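Side-chain contacts in Lysine/ornithine decarboxylase (PDB 5GJO), which decarboxylates L-lysine to cadaverine and L-ornithine to putrescine with similar efficiency, working as a homodimer with pyridoxal 5'-phosphate as cofactor: residues 111-116 / 173-178; 159-164 / 202-207; 190-195 / 237-242; 292-297 / 345-350; 296-301 / 325-330. The protein carries 2 engineered substitutions. All blocks are in the same frame, centred on the assembly; numbering follows the deposited sequence.

Contact 1 of 5, residues 111-116 / 173-178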
# COMPACT_ATOMS: atom_id res chain seq x y z
N VAL A 111 -8.83 -0.52 -28.03
CA VAL A 111 -7.54 -1.10 -27.70
C VAL A 111 -7.63 -2.50 -28.25
O VAL A 111 -8.49 -3.26 -27.85
CB VAL A 111 -7.33 -1.20 -26.19
CG1 VAL A 111 -6.07 -1.97 -25.90
CG2 VAL A 111 -7.27 0.18 -25.55
N ARG A 112 -6.76 -2.83 -29.18
CA ARG A 112 -6.79 -4.14 -29.80
C ARG A 112 -5.43 -4.83 -29.90
O ARG A 112 -5.14 -5.48 -30.88
CB ARG A 112 -7.51 -4.10 -31.14
CG ARG A 112 -7.03 -3.03 -32.11
CD ARG A 112 -7.70 -3.18 -33.47
NE ARG A 112 -7.54 -4.53 -33.99
CZ ARG A 112 -6.44 -5.02 -34.54
NH1 ARG A 112 -6.40 -6.28 -34.95
NH2 ARG A 112 -5.36 -4.26 -34.67
N ARG A 113 -4.59 -4.66 -28.88
CA ARG A 113 -3.25 -5.32 -28.86
C ARG A 113 -3.22 -5.82 -27.42
O ARG A 113 -3.38 -4.99 -26.48
CB ARG A 113 -2.19 -4.31 -29.16
CG ARG A 113 -0.81 -4.86 -29.20
CD ARG A 113 0.13 -3.74 -29.59
NE ARG A 113 1.48 -4.16 -29.81
CZ ARG A 113 2.05 -4.38 -31.01
NH1 ARG A 113 1.36 -4.28 -32.12
NH2 ARG A 113 3.33 -4.72 -31.08
N PHE A 114 -3.06 -7.12 -27.27
CA PHE A 114 -3.17 -7.82 -26.00
C PHE A 114 -1.98 -8.75 -25.86
O PHE A 114 -1.44 -9.18 -26.83
CB PHE A 114 -4.41 -8.72 -25.97
CG PHE A 114 -5.73 -8.00 -25.99
CD1 PHE A 114 -5.87 -6.74 -25.50
CD2 PHE A 114 -6.85 -8.65 -26.46
CE1 PHE A 114 -7.08 -6.11 -25.51
CE2 PHE A 114 -8.07 -8.04 -26.47
CZ PHE A 114 -8.18 -6.75 -26.00
N THR A 115 -1.59 -9.03 -24.63
CA THR A 115 -0.75 -10.23 -24.30
C THR A 115 -1.54 -11.27 -23.60
O THR A 115 -2.55 -11.01 -23.01
CB THR A 115 0.57 -9.89 -23.52
OG1 THR A 115 0.21 -9.53 -22.21
CG2 THR A 115 1.27 -8.71 -24.16
N PHE A 116 -1.05 -12.50 -23.68
CA PHE A 116 -1.60 -13.61 -22.93
C PHE A 116 -0.58 -14.72 -22.71
O PHE A 116 0.39 -14.81 -23.41
CB PHE A 116 -2.87 -14.15 -23.60
CG PHE A 116 -2.61 -14.97 -24.82
CD1 PHE A 116 -1.99 -14.42 -25.92
CD2 PHE A 116 -3.01 -16.29 -24.89
CE1 PHE A 116 -1.78 -15.17 -27.06
CE2 PHE A 116 -2.79 -17.04 -26.00
CZ PHE A 116 -2.17 -16.49 -27.08
N HIS A 173 -5.73 -12.35 -34.01
CA HIS A 173 -4.66 -12.29 -34.91
C HIS A 173 -3.37 -12.67 -34.18
O HIS A 173 -2.95 -11.94 -33.28
CB HIS A 173 -4.52 -10.91 -35.54
CG HIS A 173 -3.30 -10.78 -36.40
ND1 HIS A 173 -2.52 -9.65 -36.43
CD2 HIS A 173 -2.81 -11.58 -37.36
CE1 HIS A 173 -1.53 -9.82 -37.27
NE2 HIS A 173 -1.68 -10.98 -37.85
N ALA A 174 -2.76 -13.79 -34.57
CA ALA A 174 -1.51 -14.26 -33.97
C ALA A 174 -0.35 -13.44 -34.48
O ALA A 174 0.21 -13.65 -35.58
CB ALA A 174 -1.33 -15.75 -34.26
N MET A 175 0.02 -12.42 -33.67
CA MET A 175 0.88 -11.35 -34.15
C MET A 175 2.34 -11.53 -33.78
O MET A 175 3.29 -11.11 -34.50
CB MET A 175 0.38 -10.00 -33.57
CG MET A 175 1.12 -8.86 -34.25
SD MET A 175 0.74 -7.31 -33.44
CE MET A 175 0.50 -6.40 -34.97
N GLY A 176 2.56 -12.14 -32.62
CA GLY A 176 3.94 -12.33 -32.19
C GLY A 176 4.15 -12.85 -30.77
O GLY A 176 3.26 -13.48 -30.17
N ILE A 177 5.34 -12.55 -30.29
CA ILE A 177 5.85 -13.06 -29.03
C ILE A 177 6.33 -11.87 -28.17
O ILE A 177 6.90 -10.90 -28.69
CB ILE A 177 6.94 -14.04 -29.26
CG1 ILE A 177 6.36 -15.24 -30.08
CG2 ILE A 177 7.49 -14.60 -27.95
CD1 ILE A 177 7.38 -16.27 -30.46
N CYS A 178 6.09 -12.02 -26.88
CA CYS A 178 6.62 -11.11 -25.86
C CYS A 178 7.22 -11.86 -24.68
O CYS A 178 6.99 -13.03 -24.44
CB CYS A 178 5.52 -10.14 -25.35
SG CYS A 178 4.19 -10.80 -24.40
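R113 and M175 both carry CG opposite the backbone N (chi1 -179° and -171°), and these first torsions send two long chains off their strands to meet at their outer ends, thioether against guanidinium. The arginine stays extended from CG to NE, while the methionine is bent at its last torsion, and the two side chains cross at about a right angle. The sulfur does most of the touching: M175 SD lies 3.4 Å from R113 NH1 and 4.0 Å from R113 CZ, approaching the guanidinium obliquely. The methyl follows, M175 CE being 3.7 Å from R113 NH1. A polarisable thioether suits this place, since it can lie against a cation without competing for its hydrogen bonds. The arginine's charge is answered by D214, a salt-bridge partner of NH2, and W254 adds a cation-pi contact. Strands 113-116 and 173-178 belong to the parallel barrel that binds the cofactor, a TIM-type fold, and strand 133-137 runs between them, so only side chains span the gap. R113 and T115 project on one side of their strand, whereas F114 and F116 pack on helix 122-128 on the other. Further along, C178 has SG flanked by both backbone neighbours of CA (chi1 68°), and this sulfur meets the methyl of T115: SG is 3.6 Å from T115 CG2 and 3.8 Å from T115 CB. Both residues are buried. The nearest atoms of the T115 side chain and the bound pyridoxal phosphate are about 6 Å apart.

Contact 2 of 5, residues 159-164 / 202-207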
# COMPACT_ATOMS: atom_id res chain seq x y z
N GLU A 159 4.77 -24.41 -25.35
CA GLU A 159 3.35 -24.22 -25.55
C GLU A 159 3.05 -22.97 -26.36
O GLU A 159 1.92 -22.75 -26.67
CB GLU A 159 2.70 -24.14 -24.17
CG GLU A 159 1.23 -24.18 -24.02
CD GLU A 159 0.75 -24.12 -22.55
OE1 GLU A 159 -0.44 -23.69 -22.38
OE2 GLU A 159 1.52 -24.57 -21.62
N ALA A 160 4.05 -22.12 -26.60
CA ALA A 160 3.84 -20.80 -27.21
C ALA A 160 3.13 -20.87 -28.54
O ALA A 160 2.13 -20.21 -28.73
CB ALA A 160 5.12 -20.08 -27.33
N LEU A 161 3.60 -21.73 -29.45
CA LEU A 161 3.02 -21.74 -30.79
C LEU A 161 1.66 -22.40 -30.76
O LEU A 161 0.73 -21.96 -31.44
CB LEU A 161 3.96 -22.38 -31.77
CG LEU A 161 5.30 -21.65 -31.88
CD1 LEU A 161 6.17 -22.39 -32.84
CD2 LEU A 161 5.06 -20.19 -32.30
N ASP A 162 1.48 -23.41 -29.94
CA ASP A 162 0.14 -23.94 -29.69
C ASP A 162 -0.87 -22.92 -29.17
O ASP A 162 -2.06 -22.93 -29.55
CB ASP A 162 0.15 -25.13 -28.73
CG ASP A 162 0.87 -26.37 -29.30
OD1 ASP A 162 0.92 -26.55 -30.53
OD2 ASP A 162 1.45 -27.14 -28.48
N LEU A 163 -0.44 -22.03 -28.26
CA LEU A 163 -1.30 -20.97 -27.84
C LEU A 163 -1.66 -19.95 -28.96
O LEU A 163 -2.82 -19.53 -29.04
CB LEU A 163 -0.69 -20.23 -26.60
CG LEU A 163 -0.83 -21.00 -25.32
CD1 LEU A 163 0.18 -20.41 -24.30
CD2 LEU A 163 -2.24 -20.93 -24.74
N LEU A 164 -0.67 -19.56 -29.76
CA LEU A 164 -0.93 -18.67 -30.85
C LEU A 164 -1.91 -19.35 -31.87
O LEU A 164 -2.83 -18.71 -32.37
CB LEU A 164 0.33 -18.30 -31.53
CG LEU A 164 1.24 -17.27 -30.79
CD1 LEU A 164 2.54 -17.06 -31.51
CD2 LEU A 164 0.49 -15.95 -30.62
N PHE A 202 9.91 -17.89 -33.88
CA PHE A 202 9.41 -17.23 -35.08
C PHE A 202 9.64 -18.14 -36.35
O PHE A 202 8.78 -18.26 -37.23
CB PHE A 202 10.16 -15.93 -35.31
CG PHE A 202 9.50 -14.72 -34.73
CD1 PHE A 202 9.16 -14.62 -33.41
CD2 PHE A 202 9.23 -13.63 -35.54
CE1 PHE A 202 8.58 -13.44 -32.89
CE2 PHE A 202 8.67 -12.48 -35.06
CZ PHE A 202 8.28 -12.39 -33.72
N ASP A 203 10.80 -18.76 -36.41
CA ASP A 203 11.12 -19.62 -37.53
C ASP A 203 10.17 -20.83 -37.59
O ASP A 203 9.66 -21.15 -38.63
CB ASP A 203 12.56 -20.09 -37.44
CG ASP A 203 13.57 -18.98 -37.69
OD1 ASP A 203 13.20 -17.91 -38.17
OD2 ASP A 203 14.74 -19.21 -37.38
N GLU A 204 9.92 -21.45 -36.45
CA GLU A 204 8.96 -22.59 -36.39
C GLU A 204 7.54 -22.14 -36.74
O GLU A 204 6.78 -22.83 -37.48
CB GLU A 204 9.01 -23.29 -35.02
CG GLU A 204 10.33 -23.93 -34.70
CD GLU A 204 10.39 -24.54 -33.30
OE1 GLU A 204 11.49 -25.04 -32.91
OE2 GLU A 204 9.37 -24.52 -32.58
N ALA A 205 7.11 -20.99 -36.25
CA ALA A 205 5.80 -20.45 -36.64
C ALA A 205 5.68 -20.28 -38.17
O ALA A 205 4.63 -20.57 -38.70
CB ALA A 205 5.57 -19.08 -36.03
N GLU A 206 6.73 -19.80 -38.82
CA GLU A 206 6.67 -19.47 -40.23
C GLU A 206 6.37 -20.70 -41.04
O GLU A 206 5.63 -20.65 -42.01
CB GLU A 206 7.98 -18.87 -40.68
CG GLU A 206 7.95 -18.37 -42.10
CD GLU A 206 7.20 -17.08 -42.28
OE1 GLU A 206 6.95 -16.38 -41.29
OE2 GLU A 206 6.86 -16.74 -43.43
N GLU A 207 6.95 -21.81 -40.62
CA GLU A 207 6.73 -23.11 -41.23
C GLU A 207 5.31 -23.57 -41.09
O GLU A 207 4.81 -24.23 -41.97
CB GLU A 207 7.68 -24.14 -40.67
CG GLU A 207 9.10 -23.69 -40.79
CD GLU A 207 10.05 -24.82 -41.09
OE1 GLU A 207 10.94 -24.61 -41.92
OE2 GLU A 207 9.88 -25.89 -40.49
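L161 has the largest share of this contact, pushing both of its methyl groups against the helix that holds E204 and A205. Its CG stands opposite the carbonyl carbon (chi1 -60°), which carries the fork to the facing helix. One branch, CD1, settles beside the backbone there, 3.7 Å from E204 CB and 3.8 Å from A205 N. The other branch reaches the methyl of the alanine, with L161 CD2 3.9 Å from A205 CB. A small residue suits that position: the CA atoms of L161 and A205 are 6.6 Å apart, and a short side chain leaves room for the leucine. Helices 160-169 and 189-207 are successive members of the outer layer of the alpha/beta barrel, and strand 173-178 comes between them in sequence, with L164 and F202 packing onto it from the helix layer. E204 lends the contact its aliphatic part, crossing the leucine at about a right angle. Its extended chain then carries the carboxylate along the edge of the patch, where E204 OE2 is 3.9 Å from L161 CD1 while OE1 forms a salt bridge with R200, one turn earlier on the same helix. A bound sodium ion lies about 4 Å from the E204 side chain.

Contact 3 of 5, residues 190-195 / 237-242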
# COMPACT_ATOMS: atom_id res chain seq x y z
N ALA A 190 20.15 -12.03 -20.10
CA ALA A 190 18.79 -12.52 -20.06
C ALA A 190 18.03 -12.03 -21.28
O ALA A 190 17.26 -12.75 -21.85
CB ALA A 190 18.10 -12.08 -18.79
N TYR A 191 18.23 -10.77 -21.66
CA TYR A 191 17.61 -10.26 -22.86
C TYR A 191 18.13 -10.98 -24.10
O TYR A 191 17.39 -11.34 -24.97
CB TYR A 191 17.86 -8.76 -23.00
CG TYR A 191 17.23 -7.90 -21.94
CD1 TYR A 191 15.96 -7.39 -22.09
CD2 TYR A 191 17.93 -7.56 -20.80
CE1 TYR A 191 15.38 -6.58 -21.13
CE2 TYR A 191 17.36 -6.75 -19.84
CZ TYR A 191 16.07 -6.26 -20.01
OH TYR A 191 15.50 -5.46 -19.06
N GLU A 192 19.43 -11.19 -24.16
CA GLU A 192 20.04 -11.83 -25.32
C GLU A 192 19.55 -13.25 -25.52
O GLU A 192 19.29 -13.67 -26.62
CB GLU A 192 21.56 -11.80 -25.19
CG GLU A 192 22.13 -10.40 -25.29
CD GLU A 192 23.61 -10.31 -25.00
OE1 GLU A 192 24.27 -9.51 -25.64
OE2 GLU A 192 24.10 -11.01 -24.12
N GLU A 193 19.45 -13.98 -24.43
CA GLU A 193 18.92 -15.34 -24.42
C GLU A 193 17.44 -15.44 -24.86
O GLU A 193 17.09 -16.27 -25.65
CB GLU A 193 19.12 -15.99 -23.04
CG GLU A 193 18.32 -17.27 -22.83
CD GLU A 193 18.60 -17.99 -21.50
OE1 GLU A 193 19.74 -17.94 -21.04
OE2 GLU A 193 17.69 -18.62 -20.97
N ALA A 194 16.61 -14.56 -24.34
CA ALA A 194 15.20 -14.49 -24.71
C ALA A 194 15.00 -14.22 -26.17
O ALA A 194 14.09 -14.84 -26.83
CB ALA A 194 14.51 -13.48 -23.84
N LEU A 195 15.83 -13.35 -26.69
CA LEU A 195 15.87 -13.06 -28.11
C LEU A 195 16.17 -14.28 -29.00
O LEU A 195 15.50 -14.49 -30.04
CB LEU A 195 16.81 -11.91 -28.40
CG LEU A 195 16.16 -10.58 -27.93
CD1 LEU A 195 17.25 -9.53 -27.97
CD2 LEU A 195 14.91 -10.10 -28.67
N MET A 237 21.74 -1.28 -23.20
CA MET A 237 20.82 -1.06 -24.24
C MET A 237 21.45 -1.34 -25.65
O MET A 237 20.76 -1.94 -26.51
CB MET A 237 20.31 0.38 -24.20
CG MET A 237 19.41 0.58 -22.96
SD MET A 237 18.65 2.20 -23.01
CE MET A 237 18.11 2.18 -21.27
N GLU A 238 22.70 -0.96 -25.85
CA GLU A 238 23.34 -1.17 -27.13
C GLU A 238 23.44 -2.67 -27.44
O GLU A 238 23.29 -3.07 -28.55
CB GLU A 238 24.72 -0.54 -27.18
CG GLU A 238 24.74 0.97 -27.07
CD GLU A 238 24.59 1.67 -28.40
OE1 GLU A 238 24.59 0.98 -29.44
OE2 GLU A 238 24.44 2.90 -28.41
N ALA A 239 23.75 -3.47 -26.42
CA ALA A 239 23.89 -4.95 -26.56
C ALA A 239 22.55 -5.57 -26.88
O ALA A 239 22.47 -6.45 -27.76
CB ALA A 239 24.46 -5.56 -25.31
N ILE A 240 21.49 -5.09 -26.27
CA ILE A 240 20.13 -5.55 -26.63
C ILE A 240 19.84 -5.18 -28.10
O ILE A 240 19.35 -6.00 -28.93
CB ILE A 240 19.12 -5.05 -25.66
CG1 ILE A 240 19.33 -5.62 -24.26
CG2 ILE A 240 17.70 -5.36 -26.06
CD1 ILE A 240 18.60 -4.88 -23.16
N ASN A 241 20.11 -3.90 -28.45
CA ASN A 241 19.84 -3.42 -29.81
C ASN A 241 20.63 -4.26 -30.84
O ASN A 241 20.04 -4.64 -31.88
CB ASN A 241 20.18 -1.94 -29.95
CG ASN A 241 19.54 -1.32 -31.12
OD1 ASN A 241 18.34 -1.08 -31.18
ND2 ASN A 241 20.36 -1.08 -32.14
N LYS A 242 21.88 -4.58 -30.50
CA LYS A 242 22.79 -5.32 -31.39
C LYS A 242 22.16 -6.71 -31.66
O LYS A 242 22.13 -7.21 -32.84
CB LYS A 242 24.20 -5.42 -30.84
CG LYS A 242 25.19 -6.08 -31.78
CD LYS A 242 26.50 -6.41 -31.13
CE LYS A 242 27.51 -6.81 -32.18
NZ LYS A 242 28.87 -6.95 -31.58
O HOH W 1 24.51 -8.28 -28.07
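Helix segments 190-195 and 237-242 run almost parallel, 10° apart, with their axes approaching to 9.5 Å; the closest CA atoms, those of E192 and I240, are 6.4 Å apart. Between the two helices Y191 and I240 carry most of the apolar contact. With CG opposite the carbonyl carbon (chi1 -65°), the tyrosine places its ring where the isoleucine lays its delta methyl over one face, CD1 being 3.7 Å from the Y191 centroid and 17° off the normal, a CH-pi contact. Closer to the backbone, I240 CG1 packs 3.7 Å from Y191 CB, and L195 CD1 lies 4.2 Å from I240 O. These are neighbouring outer helices of the alpha/beta barrel, both directed the same way, as repeated beta-alpha units require. The Y191 hydroxyl hydrogen-bonds to G219 O, in the cofactor pocket. Without the phenol, as with an alanine here, the I240 methyl would probably lose its aromatic surface and the G219 carbonyl this donor. On the more exposed side a water bridges the helices, donating to E192 OE1 at 2.7 Å and to A239 O at 2.8 Å. The glutamate's extended chain brings its carboxylate there, and A239 fits its methyl alongside, CB 4.0 Å from E192 OE1.

Contact 4 of 5, residues 292-297 / 345-350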
# COMPACT_ATOMS: atom_id res chain seq x y z
N GLY A 292 3.33 5.47 2.46
CA GLY A 292 3.31 6.38 1.31
C GLY A 292 4.36 6.02 0.32
O GLY A 292 4.42 4.90 -0.12
N CYS A 293 5.17 7.03 -0.12
CA CYS A 293 6.18 6.84 -1.12
C CYS A 293 7.25 5.79 -0.75
O CYS A 293 7.75 5.12 -1.64
CB CYS A 293 6.88 8.13 -1.51
SG CYS A 293 5.62 9.15 -2.35
N PHE A 294 7.47 5.55 0.52
CA PHE A 294 8.44 4.53 0.92
C PHE A 294 7.85 3.15 0.94
O PHE A 294 8.52 2.20 1.38
CB PHE A 294 9.05 4.84 2.30
CG PHE A 294 9.88 6.08 2.36
CD1 PHE A 294 11.22 6.01 2.04
CD2 PHE A 294 9.36 7.26 2.88
CE1 PHE A 294 12.02 7.14 2.17
CE2 PHE A 294 10.19 8.40 3.03
CZ PHE A 294 11.50 8.30 2.64
N SER A 295 6.60 2.97 0.46
CA SER A 295 6.02 1.64 0.29
C SER A 295 6.81 0.70 -0.58
O SER A 295 6.74 -0.52 -0.37
CB SER A 295 4.57 1.76 -0.31
OG SER A 295 4.62 2.52 -1.55
N GLY A 296 7.67 1.22 -1.48
CA GLY A 296 8.61 0.42 -2.22
C GLY A 296 9.59 -0.40 -1.35
O GLY A 296 10.08 -1.43 -1.79
N ILE A 297 9.83 0.04 -0.12
CA ILE A 297 10.59 -0.78 0.83
C ILE A 297 9.95 -2.12 0.94
O ILE A 297 10.64 -3.16 1.03
CB ILE A 297 10.69 -0.09 2.22
CG1 ILE A 297 11.58 1.15 2.08
CG2 ILE A 297 11.28 -1.03 3.23
CD1 ILE A 297 11.66 1.95 3.37
N VAL A 345 14.51 16.85 4.55
CA VAL A 345 15.40 15.91 3.93
C VAL A 345 14.93 15.61 2.53
O VAL A 345 13.73 15.86 2.16
CB VAL A 345 15.57 14.58 4.74
CG1 VAL A 345 16.18 14.90 6.10
CG2 VAL A 345 14.30 13.77 4.84
N LEU A 346 15.87 15.08 1.76
CA LEU A 346 15.63 14.82 0.33
C LEU A 346 15.86 13.39 -0.04
O LEU A 346 16.91 12.84 0.28
CB LEU A 346 16.50 15.75 -0.52
CG LEU A 346 16.44 15.61 -2.05
CD1 LEU A 346 15.16 16.19 -2.61
CD2 LEU A 346 17.68 16.26 -2.77
N VAL A 347 14.91 12.77 -0.76
CA VAL A 347 15.11 11.44 -1.25
C VAL A 347 15.10 11.46 -2.79
O VAL A 347 14.13 11.98 -3.43
CB VAL A 347 14.05 10.44 -0.75
CG1 VAL A 347 14.41 9.01 -1.15
CG2 VAL A 347 13.96 10.51 0.74
N THR A 348 16.17 10.94 -3.39
CA THR A 348 16.39 11.02 -4.87
C THR A 348 15.96 9.70 -5.52
O THR A 348 15.73 8.73 -4.78
CB THR A 348 17.81 11.45 -5.29
OG1 THR A 348 18.82 10.58 -4.69
CG2 THR A 348 18.00 12.86 -4.89
N GLU A 349 15.88 9.65 -6.84
CA GLU A 349 15.55 8.42 -7.57
C GLU A 349 14.28 7.76 -6.98
O GLU A 349 14.26 6.52 -6.75
CB GLU A 349 16.75 7.44 -7.59
CG GLU A 349 17.96 7.98 -8.41
CD GLU A 349 18.79 8.99 -7.67
OE1 GLU A 349 19.24 8.74 -6.54
OE2 GLU A 349 19.01 10.10 -8.18
N MET A 350 13.25 8.58 -6.83
CA MET A 350 12.00 8.19 -6.24
C MET A 350 10.82 8.11 -7.21
O MET A 350 9.70 8.13 -6.81
CB MET A 350 11.69 9.08 -5.04
CG MET A 350 11.97 8.40 -3.72
SD MET A 350 10.56 8.46 -2.67
CE MET A 350 10.87 7.33 -1.32
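The F294 ring reaches M350 and V347 with its far part, and can be followed outward from CB. With CG opposite the carbonyl carbon (chi1 -65°), the first torsion carries the ring to these two partners. CG is the first ring atom to feel the methionine, 4.0 Å from M350 CE. CD1 and CE1 lie nearer, at 3.6 and 3.7 Å from that same methyl, which sits over one face of the ring, 22° off the normal through the centroid. At the far end, CZ meets V347 CG2 at 3.8 Å, the valine coming in obliquely. Smaller than the methionine, the beta-branched valine offers one methyl to the ring's end while keeping to its strand. The M350 sulfur is turned back to the 292-297 loop, where SD packs 3.9 Å from C293 CB. Replacing F294 by an alanine is likely to open a gap between that loop and the end of strand 344-347 with the loop that follows, leaving the M350 methyl and V347 CG2 without their aromatic partner. All four residues are buried, and L268 of strand 266-276 and L330 and Y331 of strand 329-336 also pack on the phenylalanine, placing it inside the beta domain of this decarboxylase. With SD 5.3 Å from the F294 ring centroid, above the face, the pair makes a Met-aromatic contact led by the methyl.

Contact 5 of 5, residues 296-301 / 325-330. With NA (sodium ion), chain J.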
# COMPACT_ATOMS: atom_id res chain seq x y z
N GLY A 296 7.67 1.22 -1.48
CA GLY A 296 8.61 0.42 -2.22
C GLY A 296 9.59 -0.40 -1.35
O GLY A 296 10.08 -1.43 -1.79
N ILE A 297 9.83 0.04 -0.12
CA ILE A 297 10.59 -0.78 0.83
C ILE A 297 9.95 -2.12 0.94
O ILE A 297 10.64 -3.16 1.03
CB ILE A 297 10.69 -0.09 2.22
CG1 ILE A 297 11.58 1.15 2.08
CG2 ILE A 297 11.28 -1.03 3.23
CD1 ILE A 297 11.66 1.95 3.37
N MET A 298 8.63 -2.12 1.03
CA MET A 298 7.84 -3.33 1.28
C MET A 298 7.55 -4.11 0.02
O MET A 298 7.79 -5.33 -0.08
CB MET A 298 6.53 -2.91 1.95
CG MET A 298 6.72 -2.31 3.32
SD MET A 298 7.46 -3.54 4.45
CE MET A 298 6.27 -4.94 3.94
N TYR A 299 7.01 -3.45 -0.97
CA TYR A 299 6.56 -4.14 -2.16
C TYR A 299 7.66 -4.34 -3.20
O TYR A 299 7.51 -5.21 -4.05
CB TYR A 299 5.38 -3.45 -2.86
CG TYR A 299 4.10 -3.54 -2.14
CD1 TYR A 299 3.32 -4.66 -2.23
CD2 TYR A 299 3.65 -2.50 -1.36
CE1 TYR A 299 2.16 -4.76 -1.53
CE2 TYR A 299 2.44 -2.60 -0.68
CZ TYR A 299 1.72 -3.74 -0.76
OH TYR A 299 0.47 -3.86 -0.14
N ASP A 300 8.67 -3.52 -3.19
CA ASP A 300 9.65 -3.45 -4.32
C ASP A 300 11.04 -3.74 -3.76
O ASP A 300 12.02 -3.52 -4.48
CB ASP A 300 9.59 -2.05 -4.92
CG ASP A 300 10.23 -1.94 -6.30
OD1 ASP A 300 10.11 -2.86 -7.12
OD2 ASP A 300 10.88 -0.88 -6.54
N HIS A 301 11.12 -4.25 -2.50
CA HIS A 301 12.35 -4.65 -1.82
C HIS A 301 13.43 -3.56 -1.95
O HIS A 301 14.62 -3.86 -2.16
CB HIS A 301 12.92 -5.98 -2.39
CG HIS A 301 11.88 -7.02 -2.63
ND1 HIS A 301 11.67 -7.59 -3.88
CD2 HIS A 301 10.92 -7.53 -1.82
CE1 HIS A 301 10.64 -8.42 -3.81
NE2 HIS A 301 10.17 -8.41 -2.57
N ASP A 325 2.13 2.93 13.36
CA ASP A 325 2.47 1.51 13.21
C ASP A 325 3.97 1.32 13.42
O ASP A 325 4.82 2.06 12.89
CB ASP A 325 2.05 1.07 11.83
CG ASP A 325 2.10 -0.43 11.61
OD1 ASP A 325 3.01 -1.14 12.15
OD2 ASP A 325 1.25 -0.91 10.84
N GLY A 326 4.32 0.27 14.13
CA GLY A 326 5.69 -0.10 14.41
C GLY A 326 6.52 -0.45 13.18
O GLY A 326 7.72 -0.37 13.20
N ILE A 327 5.86 -0.93 12.15
CA ILE A 327 6.52 -1.27 10.93
C ILE A 327 7.06 -0.04 10.17
O ILE A 327 7.81 -0.18 9.26
CB ILE A 327 5.63 -2.13 10.02
CG1 ILE A 327 6.48 -3.02 9.14
CG2 ILE A 327 4.68 -1.28 9.20
CD1 ILE A 327 5.67 -4.07 8.44
N ASP A 328 6.61 1.15 10.54
CA ASP A 328 6.94 2.34 9.78
C ASP A 328 8.33 2.88 10.16
O ASP A 328 8.49 4.00 10.59
CB ASP A 328 5.83 3.39 10.02
CG ASP A 328 5.81 4.50 8.98
OD1 ASP A 328 6.74 4.60 8.17
OD2 ASP A 328 4.86 5.27 8.99
N VAL A 329 9.34 2.05 9.96
CA VAL A 329 10.72 2.45 10.19
C VAL A 329 11.44 2.34 8.86
O VAL A 329 11.39 1.31 8.23
CB VAL A 329 11.42 1.54 11.23
CG1 VAL A 329 12.84 2.00 11.45
CG2 VAL A 329 10.66 1.52 12.54
N LEU A 330 12.10 3.42 8.46
CA LEU A 330 12.56 3.54 7.09
C LEU A 330 14.08 3.21 6.99
O LEU A 330 14.51 2.55 6.03
CB LEU A 330 12.35 4.97 6.68
CG LEU A 330 10.92 5.49 6.88
CD1 LEU A 330 10.79 6.94 6.49
CD2 LEU A 330 9.97 4.60 6.11
NA NA J . -0.62 -1.77 -0.28
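At the subunit interface, close to the active site that the two chains probably share, I297 and M298 of the short helix 296-299 meet L330 and I327. The touch is light and apolar. I297 CD1 rests 3.9 Å from the carbonyl O of L330 and 4.2 Å from L330 CD2, so the isoleucine's end lies on the start of strand 329-336. One residue on, M298 SD approaches I327 CD1 at 4.4 Å, a loose fit for which a flexible methionine is well suited; it also packs on M298 of the second subunit. The backbone N of I327 is held by an Asx turn of D325: its N-H bonds to D325 OD1 at 2.9 Å (N-H...O angle 172°), meeting the carboxylate from above its plane, 38° out. That turn lies within a type I beta turn from D325 to D328, and D325 OD2 is tied to the Y291 hydroxyl of the same chain. Back on the helix, Y299 OH binds a sodium ion at 2.4 Å, with S357 O of the second subunit as another ligand, while the Y299 ring stacks with Y291 of the second subunit. C324, probably the proton donor shared between subunits, directly precedes the turn, an arrangement consistent with the interface active site of class-II ornithine/lysine/arginine decarboxylases.

How the contacts relate
Contacts 1, 2 and 3 all belong to the cofactor-binding barrel. Contact 1 joins strands, contacts 2 and 3 join helices of the outer layer, and these last two both use helix 189-207, at different points along it. Contacts 1 and 2 touch each other, with I177 packing on F202. Contacts 4 and 5 lie in the beta domain, 10 Å apart between centres; they share G296 and I297 and touch through F294 and L330. Contacts 2, 3 and 4 are buried, contact 1 partly so, and contact 5 is at the surface. Chemistry follows place: sulfur against a cation in the barrel, aliphatic fit and a bridging water among helices, methionine over phenylalanine inside the beta domain, and loose apolar touches at the sodium-bearing dimer interface.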